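Local coordinates for protein glycosyl hydrolase family 10 (Prevotella bryantii, PDB 4MGQ) that probably hydrolyses internal beta-1,4-xylosidic linkages in xylan as a whole enzyme, this chain being its carbohydrate-binding module with a bound calcium ion, at residues E25-T28 with D32-L35; P78-T83 with T87-A92. All coordinates share one frame; numbering follows the deposited sequence.

Overall arrangement
Both interactions belong to one carbohydrate-binding module, built as two antiparallel sheets packed as a sandwich. Interaction 1 lies at the surface, about 16 Å from the centre of the chain. It closes the loop between strands 17-24 and 34-37. Interaction 2 is more central, about 10 Å from that centre, and joins the edges of the two sheets. Their centres are about 19 Å apart and their nearest atoms about 8 Å. The link is the sheet that holds strands 34-37 and 80-82. The calcium ion is bound by H17, D116, T133 and E135. Interaction 1 lies away from it; the V89 side chain of interaction 2 is about 11 Å from that of D116.

Interaction 1: residues E25-T28 with D32-L35; sequences EPKT and DREL
R33, K27 and D32 carry this contact, and R33 makes its hydrogen bond. R33 NH2 donates to the backbone O of E25 at 2.8 Å. The N-H...O angle is 143°, so the bond is somewhat bent. The acceptor lies almost exactly in the guanidinium plane, at the edge of the group. Seen from E25, the donor sits above the carbonyl plane, 39° out of it.

The R33 chain starts out extended and then bends at chi3 (-70°), which turns the guanidinium toward the 25-28 loop. K27 crosses R33 at about a right angle. Its CG lies over one face of the guanidinium, 3.8 Å from R33 NH2, and its CE comes equally near. The chain of K27 is bent at chi2, and its end leads away from the 32-35 segment. The lysine packs through its aliphatic part. K27 NZ is 4.8 Å from R33 NH2, like charges near each other but not in contact.

D32 meets the root of K27. The two CB atoms are 3.5 Å apart, and the K27 side chain runs obliquely past that of D32. D32 OD2 reaches toward the turn and accepts a hydrogen bond from N29 N. It is also 3.8 Å from T28 CB.

R33 is buried, although the loop it holds is exposed. Its other terminal nitrogen, NH1, is bonded to the backbone O atoms of L106 and L109. One guanidinium therefore ties three backbone carbonyls from two loops. K27 and R33 also make backbone bonds, to G107 and L106. The loop joins strands 17-24 and 34-37, which belong to different sheets of the module's beta-sandwich, and a buried arginine bonded to backbone carbonyls holds it.

Interaction 2: residues P78-T83 with T87-A92; sequences PSFKST and TTVAQA
F80 has chi1 of 56°, which places CG between the backbone N and the carbonyl carbon and leaves CB and the near part of the ring, CG and CD2, to meet V89. V89 has CG1 anti to its own N (chi1 165°), and both its methyls reach F80. V89 CG1 packs on F80 CB at 3.6 Å. V89 CG2 meets F80 CD2, also at 3.6 Å, approaching the ring obliquely. The two side chains cross at about a right angle.

Q91 bends at chi2, and its aliphatic part lies against the backbone: Q91 CG is 3.5 Å from S79 O. Q91 CB sits by P78 O.

At the other end water bridges the segments. T87 OG1 is hydrogen-bonded to two waters, each at 2.7 Å. One donates to K81 O, and the other accepts from T83 N. T87 CG2 rests 3.5 Å from T83 OG1.

Strands 80-82 and 87-92 run nearly antiparallel (171°), their axes 7.9 Å apart at the closest, and they belong to different sheets. Strand 80-82 pairs with 61-69, where F80 packs on V63 and V65. Strand 87-94 pairs with 48-57. Both are outermost strands, so this contact closes one side of the beta-sandwich.

Interaction 1: residues E25-T28 with D32-L35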
loop_
_atom_site.group_PDB
_atom_site.type_symbol
_atom_site.label_atom_id
_atom_site.label_comp_id
_atom_site.label_asym_id
_atom_site.label_seq_id
_atom_site.Cartn_x
_atom_site.Cartn_y
_atom_site.Cartn_z
ATOM N N GLU A 25 -4.811 -9.588 -16.524
ATOM C CA GLU A 25 -3.838 -10.656 -16.769
ATOM C C GLU A 25 -2.399 -10.247 -16.428
ATOM O O GLU A 25 -2.040 -9.070 -16.546
ATOM C CB GLU A 25 -3.928 -11.097 -18.235
ATOM C CG GLU A 25 -5.308 -11.609 -18.602
ATOM C CD GLU A 25 -5.423 -11.995 -20.066
ATOM O OE1 GLU A 25 -4.613 -11.494 -20.871
ATOM O OE2 GLU A 25 -6.332 -12.791 -20.402
ATOM N N PRO A 26 -1.569 -11.219 -16.007
ATOM C CA PRO A 26 -0.165 -10.920 -15.705
ATOM C C PRO A 26 0.571 -10.331 -16.891
ATOM O O PRO A 26 0.310 -10.699 -18.044
ATOM C CB PRO A 26 0.423 -12.285 -15.332
ATOM C CG PRO A 26 -0.736 -13.063 -14.843
ATOM C CD PRO A 26 -1.918 -12.608 -15.653
ATOM N N LYS A 27 1.481 -9.410 -16.598
ATOM C CA LYS A 27 2.378 -8.870 -17.609
ATOM C C LYS A 27 3.699 -9.603 -17.536
ATOM O O LYS A 27 3.891 -10.477 -16.692
ATOM C CB LYS A 27 2.600 -7.372 -17.405
ATOM C CG LYS A 27 1.348 -6.564 -17.172
ATOM C CD LYS A 27 0.516 -6.446 -18.421
ATOM C CE LYS A 27 -0.458 -5.280 -18.316
ATOM N NZ LYS A 27 -1.308 -5.172 -19.532
ATOM N N THR A 28 4.627 -9.233 -18.405
ATOM C CA THR A 28 5.916 -9.917 -18.479
ATOM C C THR A 28 6.865 -9.592 -17.321
ATOM O O THR A 28 7.472 -10.488 -16.742
ATOM C CB THR A 28 6.619 -9.588 -19.808
ATOM O OG1 THR A 28 5.735 -9.887 -20.895
ATOM C CG2 THR A 28 7.900 -10.391 -19.949
ATOM N N ASP A 32 6.031 -3.685 -15.182
ATOM C CA ASP A 32 5.003 -3.380 -16.182
ATOM C C ASP A 32 3.692 -2.889 -15.577
ATOM O O ASP A 32 2.792 -2.446 -16.295
ATOM C CB ASP A 32 4.726 -4.608 -17.063
ATOM C CG ASP A 32 5.900 -4.956 -17.969
ATOM O OD1 ASP A 32 6.692 -4.044 -18.283
ATOM O OD2 ASP A 32 6.031 -6.136 -18.369
ATOM N N ARG A 33 3.581 -2.979 -14.255
ATOM C CA ARG A 33 2.409 -2.478 -13.555
ATOM C C ARG A 33 2.886 -2.034 -12.188
ATOM O O ARG A 33 3.279 -2.867 -11.379
ATOM C CB ARG A 33 1.326 -3.554 -13.436
ATOM C CG ARG A 33 -0.003 -3.066 -12.853
ATOM C CD ARG A 33 -0.922 -4.237 -12.496
ATOM N NE ARG A 33 -1.441 -4.930 -13.680
ATOM C CZ ARG A 33 -1.232 -6.215 -13.964
ATOM N NH1 ARG A 33 -0.489 -6.973 -13.173
ATOM N NH2 ARG A 33 -1.762 -6.743 -15.060
ATOM N N GLU A 34 2.902 -0.726 -11.950
ATOM C CA GLU A 34 3.409 -0.211 -10.682
ATOM C C GLU A 34 2.423 0.747 -10.022
ATOM O O GLU A 34 1.717 1.504 -10.687
ATOM C CB GLU A 34 4.768 0.483 -10.878
ATOM C CG GLU A 34 5.889 -0.475 -11.302
ATOM C CD GLU A 34 7.274 0.169 -11.392
ATOM O OE1 GLU A 34 7.420 1.372 -11.128
ATOM O OE2 GLU A 34 8.236 -0.547 -11.742
ATOM N N LEU A 35 2.406 0.679 -8.697
ATOM C CA LEU A 35 1.630 1.557 -7.837
ATOM C C LEU A 35 2.590 2.274 -6.886
ATOM O O LEU A 35 3.455 1.641 -6.276
ATOM C CB LEU A 35 0.590 0.750 -7.055
ATOM C CG LEU A 35 -0.208 1.488 -5.985
ATOM C CD1 LEU A 35 -1.166 2.473 -6.625
ATOM C CD2 LEU A 35 -0.953 0.491 -5.094
#

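Interaction 2: residues P78-T83 with T87-A92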
loop_
_atom_site.group_PDB
_atom_site.type_symbol
_atom_site.label_atom_id
_atom_site.label_comp_id
_atom_site.label_asym_id
_atom_site.label_seq_id
_atom_site.Cartn_x
_atom_site.Cartn_y
_atom_site.Cartn_z
ATOM N N PRO A 78 10.133 -3.830 2.448
ATOM C CA PRO A 78 8.928 -4.268 3.154
ATOM C C PRO A 78 8.030 -5.155 2.292
ATOM O O PRO A 78 6.818 -5.148 2.473
ATOM C CB PRO A 78 8.230 -2.953 3.488
ATOM C CG PRO A 78 8.599 -2.043 2.331
ATOM C CD PRO A 78 10.009 -2.451 1.932
ATOM N N SER A 79 8.622 -5.906 1.367
ATOM C CA SER A 79 7.840 -6.811 0.526
ATOM C C SER A 79 7.079 -7.786 1.418
ATOM O O SER A 79 7.556 -8.158 2.499
ATOM C CB SER A 79 8.742 -7.566 -0.444
ATOM O OG SER A 79 9.328 -6.670 -1.370
ATOM N N PHE A 80 5.897 -8.195 0.977
ATOM C CA PHE A 80 5.047 -9.007 1.835
ATOM C C PHE A 80 4.281 -10.031 1.020
ATOM O O PHE A 80 4.492 -10.170 -0.189
ATOM C CB PHE A 80 4.082 -8.117 2.633
ATOM C CG PHE A 80 3.229 -7.212 1.783
ATOM C CD1 PHE A 80 3.701 -5.976 1.366
ATOM C CD2 PHE A 80 1.944 -7.588 1.419
ATOM C CE1 PHE A 80 2.922 -5.142 0.591
ATOM C CE2 PHE A 80 1.146 -6.752 0.645
ATOM C CZ PHE A 80 1.642 -5.519 0.234
ATOM N N LYS A 81 3.396 -10.758 1.691
ATOM C CA LYS A 81 2.614 -11.789 1.024
ATOM C C LYS A 81 1.127 -11.520 1.192
ATOM O O LYS A 81 0.702 -10.890 2.160
ATOM C CB LYS A 81 2.973 -13.175 1.569
ATOM C CG LYS A 81 4.429 -13.574 1.332
ATOM C CD LYS A 81 4.702 -14.978 1.835
ATOM C CE LYS A 81 6.147 -15.386 1.579
ATOM N NZ LYS A 81 6.373 -15.750 0.152
ATOM N N SER A 82 0.337 -12.006 0.244
ATOM C CA SER A 82 -1.107 -11.846 0.305
ATOM C C SER A 82 -1.776 -13.187 0.042
ATOM O O SER A 82 -1.195 -14.061 -0.600
ATOM C CB SER A 82 -1.584 -10.803 -0.699
ATOM O OG SER A 82 -2.989 -10.616 -0.631
ATOM N N THR A 83 -2.988 -13.335 0.563
ATOM C CA THR A 83 -3.811 -14.518 0.331
ATOM C C THR A 83 -5.199 -14.070 -0.104
ATOM O O THR A 83 -5.446 -12.877 -0.253
ATOM C CB THR A 83 -3.931 -15.394 1.593
ATOM O OG1 THR A 83 -4.723 -14.702 2.571
ATOM C CG2 THR A 83 -2.553 -15.714 2.179
ATOM N N THR A 87 -5.543 -10.418 5.334
ATOM C CA THR A 87 -4.550 -10.676 6.373
ATOM C C THR A 87 -3.807 -9.397 6.694
ATOM O O THR A 87 -3.734 -8.498 5.856
ATOM C CB THR A 87 -3.507 -11.729 5.967
ATOM O OG1 THR A 87 -2.780 -11.269 4.820
ATOM C CG2 THR A 87 -4.167 -13.066 5.659
ATOM N N THR A 88 -3.230 -9.337 7.892
ATOM C CA THR A 88 -2.445 -8.172 8.289
ATOM C C THR A 88 -0.972 -8.375 7.993
ATOM O O THR A 88 -0.441 -9.483 8.092
ATOM C CB THR A 88 -2.609 -7.853 9.771
ATOM O OG1 THR A 88 -2.157 -8.971 10.540
ATOM C CG2 THR A 88 -4.062 -7.564 10.081
ATOM N N VAL A 89 -0.328 -7.278 7.623
ATOM C CA VAL A 89 1.058 -7.248 7.214
ATOM C C VAL A 89 1.815 -6.311 8.133
ATOM O O VAL A 89 1.317 -5.229 8.451
ATOM C CB VAL A 89 1.198 -6.747 5.751
ATOM C CG1 VAL A 89 2.648 -6.363 5.423
ATOM C CG2 VAL A 89 0.634 -7.773 4.774
ATOM N N ALA A 90 3.001 -6.727 8.565
ATOM C CA ALA A 90 3.920 -5.822 9.242
ATOM C C ALA A 90 5.335 -6.212 8.857
ATOM O O ALA A 90 5.826 -7.270 9.261
ATOM C CB ALA A 90 3.734 -5.870 10.759
ATOM N N GLN A 91 5.982 -5.373 8.056
ATOM C CA GLN A 91 7.320 -5.689 7.566
ATOM C C GLN A 91 8.267 -4.523 7.793
ATOM O O GLN A 91 8.050 -3.432 7.275
ATOM C CB GLN A 91 7.298 -6.044 6.073
ATOM C CG GLN A 91 6.563 -7.332 5.726
ATOM C CD GLN A 91 7.237 -8.573 6.294
ATOM O OE1 GLN A 91 8.445 -8.589 6.541
ATOM N NE2 GLN A 91 6.447 -9.619 6.513
ATOM N N ALA A 92 9.327 -4.779 8.550
ATOM C CA ALA A 92 10.330 -3.763 8.831
ATOM C C ALA A 92 11.501 -3.888 7.869
ATOM O O ALA A 92 11.809 -4.980 7.383
ATOM C CB ALA A 92 10.811 -3.877 10.261
HETATM O O HOH W 1 -0.129 -11.734 4.697
HETATM O O HOH W 2 -4.049 -11.692 2.474
#